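Local atomic coordinates of superoxide dismutase [Mn/Fe] (Porphyromonas gingivalis, PDB entry 1UES), a protein that destroys superoxide radicals by converting them to oxygen and hydrogen peroxide at a manganese or iron ion, one per subunit of a homodimer. Residues E4-P9 with K30-Y35; N54-K59 with N66-T71; E95-D98 with S103-K106; N112-T117 with G122-A127. The protein carries 1 engineered substitution. All blocks are in the same frame, centred on the assembly; numbering follows the deposited sequence.

Contact 1 of 4, residues E4-P9 with K30-Y35; sequences ELISLP and KHLKTY
Leu5 lays its CD1 methyl against the branch of Leu32, and this is the centre of the contact. CD1 stands 3.6 Å from CG of Leu32 and 3.8 Å from CD2 of Leu32. The two leucines meet at a slant. In Leu5, CG lies opposite the backbone N (chi1 171°), which carries the end of the side chain toward helix 21-42. The same CD1 also lies 3.9 Å from the backbone N of Lys33. The second methyl of Leu5, CD2, goes to Lys33 instead and stops 4.1 Å from its CB. Leu5 thus straddles two successive residues of the helix.

Of its side chain, Lys33 offers just CB to Leu5. The rest bends at every torsion beyond chi1 and leads away from Leu5. Its NZ turns back onto its own helix and donates to the carbonyl O of Lys30 at 3.0 Å, in the carbonyl plane and on a lone pair. That oxygen also receives the helical N-H of Thr34, so two donors grip it.

Ile6 adds a smaller touch. Its CG1 comes within 4.0 Å of CD2 of Leu32, and the two side chains cross at about a right angle. Across the two segments the contact is apolar packing. It lays the extended N-terminal segment 4-9 against helix 21-42, the first long helix of the alpha-hairpin domain. The carbonyl of Ile6 accepts a hydrogen bond from NE2 of His28. Leu32 also rests on the manganese ligand His74, and Ile6 on Asn75, so the contact lies where segment 4-9, helix 21-42 and helix 62-79 meet.

Contact 2 of 4, residues N54-K59 with N66-T71; sequences NTIVQK and NNAGQT
The peptide group joining Ala68 to Gly69 presents one flat face to helix 53-59, and the CG2 methyl of Val57 sits over that face. CG2 is 3.6 Å from O of Ala68, 3.7 Å from C of Ala68 and 3.9 Å from N of Gly69. Beside this plane stands CB of Ala68, which touches the same methyl at 3.8 Å. At about a right angle to this, CB of Ala68 also meets CG2 of Ile56 at 3.6 Å. The alanine methyl therefore touches two branched side chains that follow each other in the sequence.

In Val57, CG2 is placed opposite the carbonyl carbon, beside the backbone N. CG1 takes the place opposite N (chi1 179°). Gly69 has no side chain, and here the CA atoms of Val57 and Gly69 come within 5.5 Å. The axes of the two short helical segments pass at 8.7 Å with a signed crossing angle of -127°, an oblique crossing, nearer perpendicular than antiparallel, within the alpha-hairpin domain.

Val57 also packs on Phe65 and Leu72, and Ile56 on Ile64, all of helix 62-79. One turn on, OG1 of Thr71 donates to O of Asn67, which takes the N-H of Thr71 from the opposite face of its plane.

The chemistry is that of a buried contact of methyl groups with each other and with a peptide face, with no polar bond between the two segments. Fit and burial of surface therefore probably hold the pair together.

Contact 3 of 4, residues E95-D98 with S103-K106; sequences EAID and SFEK
Ile97 lays its CG2 methyl over the start of the next helix, 4.0 Å from CA of Phe104 and 4.0 Å from O of Ser103. The motif is a tight helix-to-helix turn with a serine N-cap: helix 91-101 ends and helix 104-116 begins at once, with Ser103 as the cap. CG2 of Ile97 is set opposite the backbone N, which points it at the turn. It also approaches the edge of the Phe104 ring, near the ring plane, with CD1 at 4.5 Å.

Asp98 works on the polar side. Its OD2 lies 3.4 Å from CA of Ser103 and accepts from a water at 2.7 Å. That water in turn accepts from N of Phe104 at 3.0 Å, so it bridges the carboxylate to the first turn of the new helix. The negative charge sits near a helix N-terminus, which would favour it electrostatically.

Within the C-terminal domain, Ile97 continues onto Pro89 and Leu134, and the Phe104 ring meets Trp184 at about a right angle. The cap itself is nearly straight: N of Lys106 donates to OG of Ser103 at 3.1 Å, with an N-H...O angle of 162°.

Contact 4 of 4, residues N112-T117 with G122-A127; sequences NTAGTT and GWVWLA
Helix 104-116 brings its last turns against strand 122-128, with CA of Gly115 only 5.3 Å from CA of Val124. Val124 makes the whole strand side of this contact. Its CB stands 4.0 Å from CA of Gly115, and its CG1 is 4.1 Å from that same CA. Its other methyl, CG2, meets CB of Ala114 at 3.8 Å. Val124 thus spreads its two branches over successive helix residues. CG1 is wedged between the backbone N and the carbonyl carbon (chi1 50°), and CG2 takes the place opposite N. Gly115 has no side chain, so the valine can come up directly against the helix backbone.

The helix end keeps its own polar groups busy. OG1 of Thr116 donates to O of Asn112 at 3.1 Å from above the carbonyl plane. OG1 of Thr117 donates to O of Thr113 from a position tilted 28° from its plane, and N of Thr117 reaches it from the opposite face.

Ile136 of the neighbouring strand 134-140 packs on both Ala114 and Val124. The end of the helix thereby lies against strands 122-128 and 134-140 of the antiparallel sheet in the C-terminal domain. Trp123 points away from the helix, and its ring meets the manganese ligand His74 edge to face.

The chemistry is purely hydrophobic across the interface. Small residues on the helix permit a close approach, and the strand spends its backbone bonds on its two sheet neighbours.

Overall arrangement
Contacts 1 and 2 belong to the alpha-hairpin domain, contacts 3 and 4 to the C-terminal domain. The manganese, bound by His27, His74, Asp157 and His161, draws on both. Leu32 of contact 1 lies about 7 Å from the metal, side chain to ion, and Val124 of contact 4 about 12 Å. Tyr35 OH to Gln70 NE2 (3.0 Å) probably bonds contact 1 to contact 2, and Gln70 OE1 to Trp123 NE1 (2.9 Å) probably bonds contact 2 to contact 4. Gln70 thus bridges the domains. Contacts 3 and 4 share helix 104-116, with centres about 16 Å apart. Contact 3 is remote from the metal, and its centre lies about 32 Å from that of contact 1.

Contact 1 of 4, residues E4-P9 with K30-Y35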
loop_
_atom_site.group_PDB
_atom_site.type_symbol
_atom_site.label_atom_id
_atom_site.label_comp_id
_atom_site.label_asym_id
_atom_site.label_seq_id
_atom_site.Cartn_x
_atom_site.Cartn_y
_atom_site.Cartn_z
ATOM N N GLU A 4 15.865 2.244 17.835
ATOM C CA GLU A 4 16.938 2.122 16.875
ATOM C C GLU A 4 16.567 1.548 15.519
ATOM O O GLU A 4 15.586 0.826 15.387
ATOM C CB GLU A 4 18.017 1.192 17.462
ATOM C CG GLU A 4 18.307 1.301 18.975
ATOM C CD GLU A 4 17.175 0.811 19.928
ATOM O OE1 GLU A 4 17.305 1.098 21.156
ATOM O OE2 GLU A 4 16.181 0.160 19.493
ATOM N N LEU A 5 17.375 1.895 14.525
ATOM C CA LEU A 5 17.243 1.304 13.201
ATOM C C LEU A 5 18.115 0.037 13.379
ATOM O O LEU A 5 19.325 0.117 13.611
ATOM C CB LEU A 5 17.851 2.201 12.112
ATOM C CG LEU A 5 17.944 1.527 10.729
ATOM C CD1 LEU A 5 16.573 1.012 10.291
ATOM C CD2 LEU A 5 18.511 2.512 9.690
ATOM N N ILE A 6 17.517 -1.132 13.284
ATOM C CA ILE A 6 18.290 -2.343 13.477
ATOM C C ILE A 6 19.434 -2.539 12.471
ATOM O O ILE A 6 19.379 -2.118 11.324
ATOM C CB ILE A 6 17.399 -3.595 13.469
ATOM C CG1 ILE A 6 16.638 -3.689 12.141
ATOM C CG2 ILE A 6 16.427 -3.547 14.640
ATOM C CD1 ILE A 6 16.165 -5.056 11.865
ATOM N N SER A 7 20.500 -3.156 12.944
ATOM C CA SER A 7 21.633 -3.432 12.081
ATOM C C SER A 7 21.274 -4.795 11.505
ATOM O O SER A 7 20.760 -5.634 12.222
ATOM C CB SER A 7 22.906 -3.512 12.919
ATOM O OG SER A 7 22.780 -4.585 13.831
ATOM N N LEU A 8 21.508 -5.006 10.212
ATOM C CA LEU A 8 21.171 -6.284 9.584
ATOM C C LEU A 8 22.201 -7.347 9.928
ATOM O O LEU A 8 23.385 -7.046 10.027
ATOM C CB LEU A 8 21.084 -6.124 8.073
ATOM C CG LEU A 8 19.969 -5.197 7.621
ATOM C CD1 LEU A 8 20.144 -4.968 6.146
ATOM C CD2 LEU A 8 18.590 -5.810 7.927
ATOM N N PRO A 9 21.757 -8.605 10.115
ATOM C CA PRO A 9 22.625 -9.735 10.457
ATOM C C PRO A 9 23.341 -10.355 9.262
ATOM O O PRO A 9 23.983 -11.402 9.401
ATOM C CB PRO A 9 21.676 -10.727 11.137
ATOM C CG PRO A 9 20.310 -10.359 10.703
ATOM C CD PRO A 9 20.343 -9.013 10.026
ATOM N N LYS A 30 15.690 3.343 4.234
ATOM C CA LYS A 30 14.836 4.521 4.169
ATOM C C LYS A 30 13.474 4.329 4.828
ATOM O O LYS A 30 13.101 5.112 5.700
ATOM C CB LYS A 30 14.657 4.952 2.713
ATOM C CG LYS A 30 15.986 5.353 2.067
ATOM C CD LYS A 30 16.550 6.583 2.778
ATOM C CE LYS A 30 17.730 7.215 2.006
ATOM N NZ LYS A 30 19.012 6.893 2.683
ATOM N N HIS A 31 12.718 3.310 4.412
ATOM C CA HIS A 31 11.406 3.088 5.031
ATOM C C HIS A 31 11.477 2.806 6.510
ATOM O O HIS A 31 10.761 3.441 7.309
ATOM C CB HIS A 31 10.686 1.919 4.374
ATOM C CG HIS A 31 10.199 2.219 2.999
ATOM N ND1 HIS A 31 8.944 2.712 2.739
ATOM C CD2 HIS A 31 10.805 2.068 1.796
ATOM C CE1 HIS A 31 8.792 2.848 1.435
ATOM N NE2 HIS A 31 9.904 2.471 0.840
ATOM N N LEU A 32 12.286 1.821 6.897
ATOM C CA LEU A 32 12.375 1.510 8.315
ATOM C C LEU A 32 12.955 2.673 9.116
ATOM O O LEU A 32 12.489 2.976 10.207
ATOM C CB LEU A 32 13.161 0.225 8.543
ATOM C CG LEU A 32 13.282 -0.292 9.985
ATOM C CD1 LEU A 32 11.892 -0.373 10.668
ATOM C CD2 LEU A 32 13.904 -1.681 9.950
ATOM N N LYS A 33 13.968 3.343 8.587
ATOM C CA LYS A 33 14.503 4.501 9.273
ATOM C C LYS A 33 13.378 5.536 9.514
ATOM O O LYS A 33 13.274 6.135 10.593
ATOM C CB LYS A 33 15.629 5.105 8.425
ATOM C CG LYS A 33 16.216 6.394 8.990
ATOM C CD LYS A 33 16.341 7.477 7.901
ATOM C CE LYS A 33 14.984 7.986 7.379
ATOM N NZ LYS A 33 14.656 7.663 5.955
ATOM N N THR A 34 12.523 5.761 8.518
ATOM C CA THR A 34 11.439 6.718 8.675
ATOM C C THR A 34 10.448 6.288 9.765
ATOM O O THR A 34 9.977 7.125 10.562
ATOM C CB THR A 34 10.689 6.912 7.332
ATOM O OG1 THR A 34 11.578 7.527 6.389
ATOM C CG2 THR A 34 9.489 7.783 7.497
ATOM N N TYR A 35 10.143 4.989 9.815
ATOM C CA TYR A 35 9.222 4.474 10.830
ATOM C C TYR A 35 9.791 4.698 12.226
ATOM O O TYR A 35 9.055 5.089 13.146
ATOM C CB TYR A 35 8.982 2.969 10.647
ATOM C CG TYR A 35 8.093 2.662 9.477
ATOM C CD1 TYR A 35 6.881 3.343 9.310
ATOM C CD2 TYR A 35 8.458 1.715 8.521
ATOM C CE1 TYR A 35 6.046 3.083 8.222
ATOM C CE2 TYR A 35 7.618 1.456 7.423
ATOM C CZ TYR A 35 6.431 2.135 7.289
ATOM O OH TYR A 35 5.567 1.879 6.254
#

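Contact 2 of 4, residues N54-K59 with N66-T71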
loop_
_atom_site.group_PDB
_atom_site.type_symbol
_atom_site.label_atom_id
_atom_site.label_comp_id
_atom_site.label_asym_id
_atom_site.label_seq_id
_atom_site.Cartn_x
_atom_site.Cartn_y
_atom_site.Cartn_z
ATOM N N ASN A 54 7.523 -3.636 22.091
ATOM C CA ASN A 54 6.435 -4.579 22.226
ATOM C C ASN A 54 5.227 -4.016 22.983
ATOM O O ASN A 54 4.072 -4.256 22.616
ATOM C CB ASN A 54 6.965 -5.811 22.927
ATOM C CG ASN A 54 6.438 -7.064 22.330
ATOM O OD1 ASN A 54 5.670 -7.781 22.964
ATOM N ND2 ASN A 54 6.840 -7.344 21.099
ATOM N N THR A 55 5.489 -3.261 24.047
ATOM C CA THR A 55 4.409 -2.662 24.837
ATOM C C THR A 55 3.665 -1.634 23.991
ATOM O O THR A 55 2.447 -1.557 23.999
ATOM C CB THR A 55 4.980 -1.968 26.096
ATOM O OG1 THR A 55 5.546 -2.958 26.962
ATOM C CG2 THR A 55 3.899 -1.195 26.849
ATOM N N ILE A 56 4.405 -0.833 23.238
ATOM C CA ILE A 56 3.736 0.159 22.417
ATOM C C ILE A 56 2.848 -0.493 21.353
ATOM O O ILE A 56 1.769 0.006 21.061
ATOM C CB ILE A 56 4.760 1.094 21.730
ATOM C CG1 ILE A 56 5.630 1.768 22.793
ATOM C CG2 ILE A 56 4.029 2.129 20.898
ATOM C CD1 ILE A 56 6.856 2.499 22.208
ATOM N N VAL A 57 3.302 -1.597 20.760
ATOM C CA VAL A 57 2.490 -2.245 19.741
ATOM C C VAL A 57 1.238 -2.886 20.350
ATOM O O VAL A 57 0.197 -2.917 19.715
ATOM C CB VAL A 57 3.288 -3.331 18.950
ATOM C CG1 VAL A 57 2.371 -3.996 17.904
ATOM C CG2 VAL A 57 4.501 -2.693 18.241
ATOM N N GLN A 58 1.353 -3.398 21.569
ATOM C CA GLN A 58 0.194 -4.015 22.228
ATOM C C GLN A 58 -0.842 -3.015 22.709
ATOM O O GLN A 58 -2.031 -3.344 22.798
ATOM C CB GLN A 58 0.609 -4.832 23.453
ATOM C CG GLN A 58 1.770 -5.760 23.282
ATOM C CD GLN A 58 2.177 -6.419 24.582
ATOM O OE1 GLN A 58 2.287 -7.644 24.656
ATOM N NE2 GLN A 58 2.423 -5.613 25.613
ATOM N N LYS A 59 -0.418 -1.787 22.998
ATOM C CA LYS A 59 -1.345 -0.804 23.562
ATOM C C LYS A 59 -1.684 0.458 22.788
ATOM O O LYS A 59 -2.751 1.043 22.986
ATOM C CB LYS A 59 -0.840 -0.345 24.937
ATOM C CG LYS A 59 -0.237 -1.416 25.854
ATOM C CD LYS A 59 0.536 -0.736 27.001
ATOM C CE LYS A 59 0.050 -1.183 28.363
ATOM N NZ LYS A 59 1.026 -2.107 29.021
ATOM N N ASN A 66 0.756 2.970 14.128
ATOM C CA ASN A 66 1.221 2.731 12.752
ATOM C C ASN A 66 2.742 2.656 12.666
ATOM O O ASN A 66 3.303 1.789 11.962
ATOM C CB ASN A 66 0.678 3.822 11.798
ATOM C CG ASN A 66 -0.824 3.701 11.572
ATOM O OD1 ASN A 66 -1.398 2.635 11.794
ATOM N ND2 ASN A 66 -1.474 4.803 11.139
ATOM N N ASN A 67 3.439 3.528 13.393
ATOM C CA ASN A 67 4.886 3.480 13.308
ATOM C C ASN A 67 5.489 2.395 14.173
ATOM O O ASN A 67 6.462 1.774 13.786
ATOM C CB ASN A 67 5.481 4.849 13.622
ATOM C CG ASN A 67 5.176 5.850 12.532
ATOM O OD1 ASN A 67 5.765 5.785 11.441
ATOM N ND2 ASN A 67 4.273 6.790 12.805
ATOM N N ALA A 68 4.861 2.125 15.313
ATOM C CA ALA A 68 5.342 1.072 16.218
ATOM C C ALA A 68 5.178 -0.290 15.534
ATOM O O ALA A 68 6.125 -1.096 15.493
ATOM C CB ALA A 68 4.521 1.091 17.536
ATOM N N GLY A 69 3.963 -0.542 15.027
ATOM C CA GLY A 69 3.658 -1.793 14.365
ATOM C C GLY A 69 4.599 -2.005 13.203
ATOM O O GLY A 69 5.113 -3.106 13.054
ATOM N N GLN A 70 4.847 -0.951 12.420
ATOM C CA GLN A 70 5.761 -1.079 11.278
ATOM C C GLN A 70 7.183 -1.362 11.747
ATOM O O GLN A 70 7.881 -2.177 11.131
ATOM C CB GLN A 70 5.719 0.176 10.401
ATOM C CG GLN A 70 4.482 0.245 9.479
ATOM C CD GLN A 70 4.349 -0.974 8.544
ATOM O OE1 GLN A 70 3.933 -2.051 8.972
ATOM N NE2 GLN A 70 4.696 -0.794 7.276
ATOM N N THR A 71 7.623 -0.718 12.829
ATOM C CA THR A 71 8.966 -0.973 13.320
ATOM C C THR A 71 9.089 -2.423 13.751
ATOM O O THR A 71 9.997 -3.122 13.340
ATOM C CB THR A 71 9.346 -0.034 14.480
ATOM O OG1 THR A 71 9.310 1.302 14.005
ATOM C CG2 THR A 71 10.745 -0.297 14.970
#

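Contact 3 of 4, residues E95-D98 with S103-K106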
loop_
_atom_site.group_PDB
_atom_site.type_symbol
_atom_site.label_atom_id
_atom_site.label_comp_id
_atom_site.label_asym_id
_atom_site.label_seq_id
_atom_site.Cartn_x
_atom_site.Cartn_y
_atom_site.Cartn_z
ATOM N N GLU A 95 6.955 -30.162 12.841
ATOM C CA GLU A 95 5.899 -31.107 13.170
ATOM C C GLU A 95 4.552 -30.409 13.386
ATOM O O GLU A 95 3.509 -30.957 13.027
ATOM C CB GLU A 95 6.290 -31.918 14.413
ATOM C CG GLU A 95 7.624 -32.663 14.268
ATOM C CD GLU A 95 7.529 -33.934 13.421
ATOM O OE1 GLU A 95 7.767 -33.871 12.189
ATOM O OE2 GLU A 95 7.224 -35.009 13.988
ATOM N N ALA A 96 4.576 -29.202 13.954
ATOM C CA ALA A 96 3.352 -28.447 14.198
ATOM C C ALA A 96 2.722 -28.045 12.863
ATOM O O ALA A 96 1.511 -28.078 12.708
ATOM C CB ALA A 96 3.647 -27.201 15.044
ATOM N N ILE A 97 3.563 -27.656 11.911
ATOM C CA ILE A 97 3.094 -27.266 10.584
ATOM C C ILE A 97 2.503 -28.493 9.869
ATOM O O ILE A 97 1.451 -28.402 9.231
ATOM C CB ILE A 97 4.267 -26.675 9.742
ATOM C CG1 ILE A 97 4.535 -25.230 10.176
ATOM C CG2 ILE A 97 3.941 -26.725 8.241
ATOM C CD1 ILE A 97 5.816 -24.658 9.630
ATOM N N ASP A 98 3.189 -29.632 9.969
ATOM C CA ASP A 98 2.722 -30.866 9.332
ATOM C C ASP A 98 1.389 -31.284 9.942
ATOM O O ASP A 98 0.415 -31.554 9.229
ATOM C CB ASP A 98 3.734 -31.996 9.542
ATOM C CG ASP A 98 4.760 -32.096 8.422
ATOM O OD1 ASP A 98 5.601 -33.029 8.480
ATOM O OD2 ASP A 98 4.733 -31.262 7.478
ATOM N N SER A 103 1.098 -30.607 5.512
ATOM C CA SER A 103 2.460 -30.691 5.021
ATOM C C SER A 103 3.016 -29.294 4.881
ATOM O O SER A 103 2.272 -28.318 4.913
ATOM C CB SER A 103 2.494 -31.351 3.642
ATOM O OG SER A 103 1.798 -30.580 2.666
ATOM N N PHE A 104 4.326 -29.201 4.715
ATOM C CA PHE A 104 4.939 -27.906 4.527
ATOM C C PHE A 104 4.449 -27.303 3.201
ATOM O O PHE A 104 4.154 -26.105 3.121
ATOM C CB PHE A 104 6.457 -28.050 4.508
ATOM C CG PHE A 104 7.188 -26.753 4.314
ATOM C CD1 PHE A 104 6.809 -25.608 5.014
ATOM C CD2 PHE A 104 8.261 -26.679 3.444
ATOM C CE1 PHE A 104 7.501 -24.408 4.841
ATOM C CE2 PHE A 104 8.961 -25.487 3.264
ATOM C CZ PHE A 104 8.579 -24.353 3.963
ATOM N N GLU A 105 4.358 -28.128 2.157
ATOM C CA GLU A 105 3.916 -27.644 0.845
ATOM C C GLU A 105 2.535 -27.038 0.878
ATOM O O GLU A 105 2.298 -25.978 0.290
ATOM C CB GLU A 105 3.941 -28.775 -0.182
ATOM C CG GLU A 105 5.329 -29.123 -0.648
ATOM C CD GLU A 105 6.068 -27.938 -1.247
ATOM O OE1 GLU A 105 5.529 -27.301 -2.180
ATOM O OE2 GLU A 105 7.195 -27.639 -0.789
ATOM N N LYS A 106 1.615 -27.716 1.555
ATOM C CA LYS A 106 0.256 -27.224 1.680
ATOM C C LYS A 106 0.261 -25.914 2.475
ATOM O O LYS A 106 -0.490 -24.995 2.172
ATOM C CB LYS A 106 -0.620 -28.247 2.400
ATOM C CG LYS A 106 -2.106 -27.983 2.277
ATOM C CD LYS A 106 -2.541 -27.999 0.812
ATOM C CE LYS A 106 -4.035 -27.731 0.653
ATOM N NZ LYS A 106 -4.597 -26.895 1.757
HETATM O O HOH W 1 6.113 -31.513 5.203
#

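Contact 4 of 4, residues N112-T117 with G122-A127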
loop_
_atom_site.group_PDB
_atom_site.type_symbol
_atom_site.label_atom_id
_atom_site.label_comp_id
_atom_site.label_asym_id
_atom_site.label_seq_id
_atom_site.Cartn_x
_atom_site.Cartn_y
_atom_site.Cartn_z
ATOM N N ASN A 112 0.925 -18.316 0.927
ATOM C CA ASN A 112 1.041 -17.527 -0.294
ATOM C C ASN A 112 -0.331 -16.969 -0.696
ATOM O O ASN A 112 -0.457 -15.802 -1.090
ATOM C CB ASN A 112 1.575 -18.400 -1.444
ATOM C CG ASN A 112 3.041 -18.786 -1.276
ATOM O OD1 ASN A 112 3.762 -18.246 -0.435
ATOM N ND2 ASN A 112 3.480 -19.742 -2.082
ATOM N N THR A 113 -1.373 -17.792 -0.580
ATOM C CA THR A 113 -2.700 -17.347 -0.972
ATOM C C THR A 113 -3.190 -16.211 -0.090
ATOM O O THR A 113 -3.775 -15.267 -0.575
ATOM C CB THR A 113 -3.735 -18.483 -0.938
ATOM O OG1 THR A 113 -3.403 -19.466 -1.933
ATOM C CG2 THR A 113 -5.095 -17.927 -1.251
ATOM N N ALA A 114 -2.926 -16.306 1.206
ATOM C CA ALA A 114 -3.316 -15.260 2.141
ATOM C C ALA A 114 -2.586 -13.953 1.795
ATOM O O ALA A 114 -3.154 -12.859 1.887
ATOM C CB ALA A 114 -2.970 -15.692 3.566
ATOM N N GLY A 115 -1.324 -14.077 1.400
ATOM C CA GLY A 115 -0.542 -12.900 1.056
ATOM C C GLY A 115 -1.003 -12.256 -0.230
ATOM O O GLY A 115 -1.090 -11.029 -0.340
ATOM N N THR A 116 -1.315 -13.097 -1.212
ATOM C CA THR A 116 -1.773 -12.617 -2.502
ATOM C C THR A 116 -3.161 -11.975 -2.440
ATOM O O THR A 116 -3.407 -10.973 -3.132
ATOM C CB THR A 116 -1.788 -13.775 -3.539
ATOM O OG1 THR A 116 -0.453 -14.261 -3.746
ATOM C CG2 THR A 116 -2.329 -13.294 -4.871
ATOM N N THR A 117 -4.057 -12.517 -1.609
ATOM C CA THR A 117 -5.409 -11.982 -1.516
ATOM C C THR A 117 -5.586 -10.825 -0.530
ATOM O O THR A 117 -6.685 -10.300 -0.387
ATOM C CB THR A 117 -6.461 -13.078 -1.186
ATOM O OG1 THR A 117 -6.182 -13.644 0.099
ATOM C CG2 THR A 117 -6.457 -14.181 -2.263
ATOM N N GLY A 122 -0.013 -4.443 3.651
ATOM C CA GLY A 122 -0.153 -5.240 4.841
ATOM C C GLY A 122 0.891 -6.322 4.974
ATOM O O GLY A 122 1.928 -6.286 4.295
ATOM N N TRP A 123 0.599 -7.271 5.855
ATOM C CA TRP A 123 1.493 -8.385 6.175
ATOM C C TRP A 123 0.742 -9.687 6.334
ATOM O O TRP A 123 -0.373 -9.674 6.842
ATOM C CB TRP A 123 2.168 -8.148 7.520
ATOM C CG TRP A 123 2.845 -6.837 7.640
ATOM C CD1 TRP A 123 2.247 -5.617 7.841
ATOM C CD2 TRP A 123 4.254 -6.588 7.551
ATOM N NE1 TRP A 123 3.200 -4.624 7.880
ATOM C CE2 TRP A 123 4.433 -5.189 7.705
ATOM C CE3 TRP A 123 5.383 -7.401 7.360
ATOM C CZ2 TRP A 123 5.700 -4.587 7.671
ATOM C CZ3 TRP A 123 6.649 -6.793 7.324
ATOM C CH2 TRP A 123 6.785 -5.402 7.479
ATOM N N VAL A 124 1.336 -10.800 5.892
ATOM C CA VAL A 124 0.702 -12.090 6.150
ATOM C C VAL A 124 1.626 -12.636 7.270
ATOM O O VAL A 124 2.860 -12.541 7.192
ATOM C CB VAL A 124 0.659 -13.011 4.900
ATOM C CG1 VAL A 124 1.997 -13.101 4.255
ATOM C CG2 VAL A 124 0.137 -14.389 5.297
ATOM N N TRP A 125 1.008 -13.121 8.334
ATOM C CA TRP A 125 1.738 -13.611 9.496
ATOM C C TRP A 125 1.429 -15.062 9.853
ATOM O O TRP A 125 0.290 -15.509 9.721
ATOM C CB TRP A 125 1.359 -12.733 10.707
ATOM C CG TRP A 125 2.259 -11.553 10.949
ATOM C CD1 TRP A 125 1.982 -10.226 10.714
ATOM C CD2 TRP A 125 3.576 -11.600 11.490
ATOM N NE1 TRP A 125 3.072 -9.444 11.088
ATOM C CE2 TRP A 125 4.058 -10.264 11.563
ATOM C CE3 TRP A 125 4.405 -12.640 11.922
ATOM C CZ2 TRP A 125 5.337 -9.952 12.050
ATOM C CZ3 TRP A 125 5.680 -12.332 12.403
ATOM C CH2 TRP A 125 6.134 -10.996 12.463
ATOM N N LEU A 126 2.457 -15.793 10.269
ATOM C CA LEU A 126 2.275 -17.136 10.783
ATOM C C LEU A 126 2.424 -16.811 12.277
ATOM O O LEU A 126 3.398 -16.183 12.686
ATOM C CB LEU A 126 3.369 -18.090 10.341
ATOM C CG LEU A 126 3.313 -19.428 11.095
ATOM C CD1 LEU A 126 2.013 -20.175 10.757
ATOM C CD2 LEU A 126 4.518 -20.248 10.744
ATOM N N ALA A 127 1.425 -17.170 13.074
ATOM C CA ALA A 127 1.472 -16.874 14.498
ATOM C C ALA A 127 1.088 -18.106 15.333
ATOM O O ALA A 127 0.502 -19.054 14.818
ATOM C CB ALA A 127 0.526 -15.716 14.811
#